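Local structure of centrosome-associated zinc finger protein CP190 (6ER1) at the interface of chains A and B. The protein organises chromatin domains and their boundaries as an insulator cofactor recruited by DNA-binding insulator proteins, and homodimerises through its N-terminal BTB domain. Numbering follows the deposited sequence. Chains: chain A/B, Centrosome-associated zinc finger protein CP190.

The interface of chains A and B. Residues chain A 21, 25, 34, 50, 52; chain B 21, 25, 34, 50, 52.
A:Leu52 and B:Leu52 meet at the two-fold axis, their CD2 methyls 3.8 Å apart, and much of the patch packs around that pair. Each leucine forks into two different environments. The CD2 branch of B:Leu52 sits over one face of the A:His50 imidazole, out beyond the CG-CD2 rim, 3.5 Å from ring atom CD2 and scarcely farther from CG. The other branch turns to the partner's helix: B:Leu52 CD1 sits 3.6 Å from CZ at the tip of A:Phe21, the two side chains crossing at about a right angle, and 3.9 Å from A:Leu25 CD1. Behind the fork, B:Leu52 CB rests on A:Tyr34 CB at 4.1 Å. What aims the branches is an unusual rotamer for a helical leucine, with CG between the backbone N and the carbonyl carbon (chi1 81°).

The phenylalanines close the other end of the core. A:Phe21 CE2 touches B:Phe21 CE2 at 3.6 Å. B:Leu25 CD2 lies 4.1 Å above one face of the A:Phe21 ring, toward its rim. CG of A:Phe21 is anti to the backbone N (chi1 -175°), which carries the ring out to the axis. An alanine here would probably open a gap beside B:Leu52 CD1 and take away the aromatic partner of B:Phe21, leaving its ring less firmly held.

No polar atom bonds across this patch; the grip is wholly apolar. By symmetry every contact recurs with the chains exchanged. A:Phe21 and A:Leu25 lie one turn apart on helix 17-31, A:Leu52 lies in the first turn of helix 51-57, and A:His50 in the loop immediately before that helix. Chain B repeats this, so two helices from each subunit build this part of the BTB homodimer interface.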
loop_
_atom_site.group_PDB
_atom_site.type_symbol
_atom_site.label_atom_id
_atom_site.label_comp_id
_atom_site.label_asym_id
_atom_site.label_seq_id
_atom_site.Cartn_x
_atom_site.Cartn_y
_atom_site.Cartn_z
ATOM N N PHE A 21 -0.081 -2.583 9.251
ATOM C CA PHE A 21 -0.416 -2.286 7.897
ATOM C C PHE A 21 -0.081 -3.443 6.949
ATOM O O PHE A 21 -0.889 -3.790 6.089
ATOM C CB PHE A 21 0.276 -0.997 7.416
ATOM C CG PHE A 21 -0.146 -0.616 6.045
ATOM C CD1 PHE A 21 -1.344 0.047 5.848
ATOM C CD2 PHE A 21 0.603 -1.015 4.941
ATOM C CE1 PHE A 21 -1.782 0.338 4.579
ATOM C CE2 PHE A 21 0.154 -0.738 3.671
ATOM C CZ PHE A 21 -1.036 -0.067 3.498
ATOM N N LEU A 25 -2.337 -5.436 4.215
ATOM C CA LEU A 25 -1.932 -5.468 2.832
ATOM C C LEU A 25 -1.768 -6.920 2.299
ATOM O O LEU A 25 -2.182 -7.235 1.193
ATOM C CB LEU A 25 -0.588 -4.769 2.677
ATOM C CG LEU A 25 0.029 -4.671 1.301
ATOM C CD1 LEU A 25 -0.800 -3.796 0.366
ATOM C CD2 LEU A 25 1.501 -4.243 1.380
ATOM N N TYR A 34 -8.304 -4.735 -4.320
ATOM C CA TYR A 34 -7.690 -3.457 -4.696
ATOM C C TYR A 34 -6.516 -3.633 -5.633
ATOM O O TYR A 34 -5.796 -2.668 -5.901
ATOM C CB TYR A 34 -7.316 -2.543 -3.484
ATOM C CG TYR A 34 -8.404 -2.481 -2.430
ATOM C CD1 TYR A 34 -9.570 -1.797 -2.683
ATOM C CD2 TYR A 34 -8.325 -3.229 -1.242
ATOM C CE1 TYR A 34 -10.613 -1.782 -1.761
ATOM C CE2 TYR A 34 -9.369 -3.217 -0.313
ATOM C CZ TYR A 34 -10.517 -2.477 -0.587
ATOM O OH TYR A 34 -11.588 -2.436 0.286
ATOM N N HIS A 50 -0.554 -5.114 -6.527
ATOM C CA HIS A 50 -0.727 -3.659 -6.297
ATOM C C HIS A 50 0.479 -2.927 -6.814
ATOM O O HIS A 50 1.585 -3.135 -6.314
ATOM C CB HIS A 50 -0.902 -3.363 -4.824
ATOM C CG HIS A 50 -2.027 -4.094 -4.173
ATOM N ND1 HIS A 50 -1.836 -5.295 -3.510
ATOM C CD2 HIS A 50 -3.358 -3.841 -4.112
ATOM C CE1 HIS A 50 -2.986 -5.732 -3.048
ATOM N NE2 HIS A 50 -3.934 -4.876 -3.405
ATOM N N LEU A 52 1.581 0.027 -6.313
ATOM C CA LEU A 52 2.328 0.775 -5.326
ATOM C C LEU A 52 3.239 -0.107 -4.504
ATOM O O LEU A 52 4.310 0.365 -4.069
ATOM C CB LEU A 52 1.386 1.594 -4.480
ATOM C CG LEU A 52 0.602 1.056 -3.310
ATOM C CD1 LEU A 52 1.520 0.763 -2.126
ATOM C CD2 LEU A 52 -0.461 2.035 -2.845
ATOM N N PHE B 21 8.566 -0.191 4.341
ATOM C CA PHE B 21 7.485 -0.025 3.426
ATOM C C PHE B 21 6.711 1.276 3.671
ATOM O O PHE B 21 6.391 1.992 2.724
ATOM C CB PHE B 21 6.521 -1.225 3.471
ATOM C CG PHE B 21 5.449 -1.118 2.450
ATOM C CD1 PHE B 21 5.705 -1.472 1.137
ATOM C CD2 PHE B 21 4.216 -0.560 2.778
ATOM C CE1 PHE B 21 4.746 -1.306 0.168
ATOM C CE2 PHE B 21 3.264 -0.379 1.803
ATOM C CZ PHE B 21 3.535 -0.750 0.505
ATOM N N LEU B 25 5.709 4.334 1.185
ATOM C CA LEU B 25 4.324 4.686 0.999
ATOM C C LEU B 25 4.043 6.176 1.344
ATOM O O LEU B 25 3.323 6.862 0.633
ATOM C CB LEU B 25 3.452 3.833 1.910
ATOM C CG LEU B 25 1.953 4.023 1.873
ATOM C CD1 LEU B 25 1.359 3.614 0.530
ATOM C CD2 LEU B 25 1.275 3.336 3.068
ATOM N N TYR B 34 0.857 7.170 -7.610
ATOM C CA TYR B 34 0.021 5.964 -7.588
ATOM C C TYR B 34 -1.300 6.188 -6.886
ATOM O O TYR B 34 -2.033 5.227 -6.639
ATOM C CB TYR B 34 0.745 4.691 -7.041
ATOM C CG TYR B 34 2.149 4.526 -7.588
ATOM C CD1 TYR B 34 2.338 4.160 -8.901
ATOM C CD2 TYR B 34 3.282 4.877 -6.834
ATOM C CE1 TYR B 34 3.614 4.070 -9.450
ATOM C CE2 TYR B 34 4.567 4.787 -7.379
ATOM C CZ TYR B 34 4.718 4.372 -8.701
ATOM O OH TYR B 34 5.961 4.275 -9.300
ATOM N N HIS B 50 -4.531 6.776 -1.618
ATOM C CA HIS B 50 -4.511 5.371 -2.092
ATOM C C HIS B 50 -5.641 4.614 -1.455
ATOM O O HIS B 50 -5.671 4.471 -0.232
ATOM C CB HIS B 50 -3.199 4.703 -1.744
ATOM C CG HIS B 50 -1.988 5.406 -2.259
ATOM N ND1 HIS B 50 -1.283 6.315 -1.486
ATOM C CD2 HIS B 50 -1.374 5.387 -3.468
ATOM C CE1 HIS B 50 -0.279 6.799 -2.181
ATOM N NE2 HIS B 50 -0.311 6.263 -3.394
ATOM N N LEU B 52 -6.232 1.493 -1.136
ATOM C CA LEU B 52 -5.844 0.374 -0.306
ATOM C C LEU B 52 -5.385 0.809 1.067
ATOM O O LEU B 52 -5.577 0.049 2.039
ATOM C CB LEU B 52 -4.823 -0.471 -1.025
ATOM C CG LEU B 52 -3.349 -0.158 -1.091
ATOM C CD1 LEU B 52 -2.683 -0.383 0.264
ATOM C CD2 LEU B 52 -2.634 -1.024 -2.112
#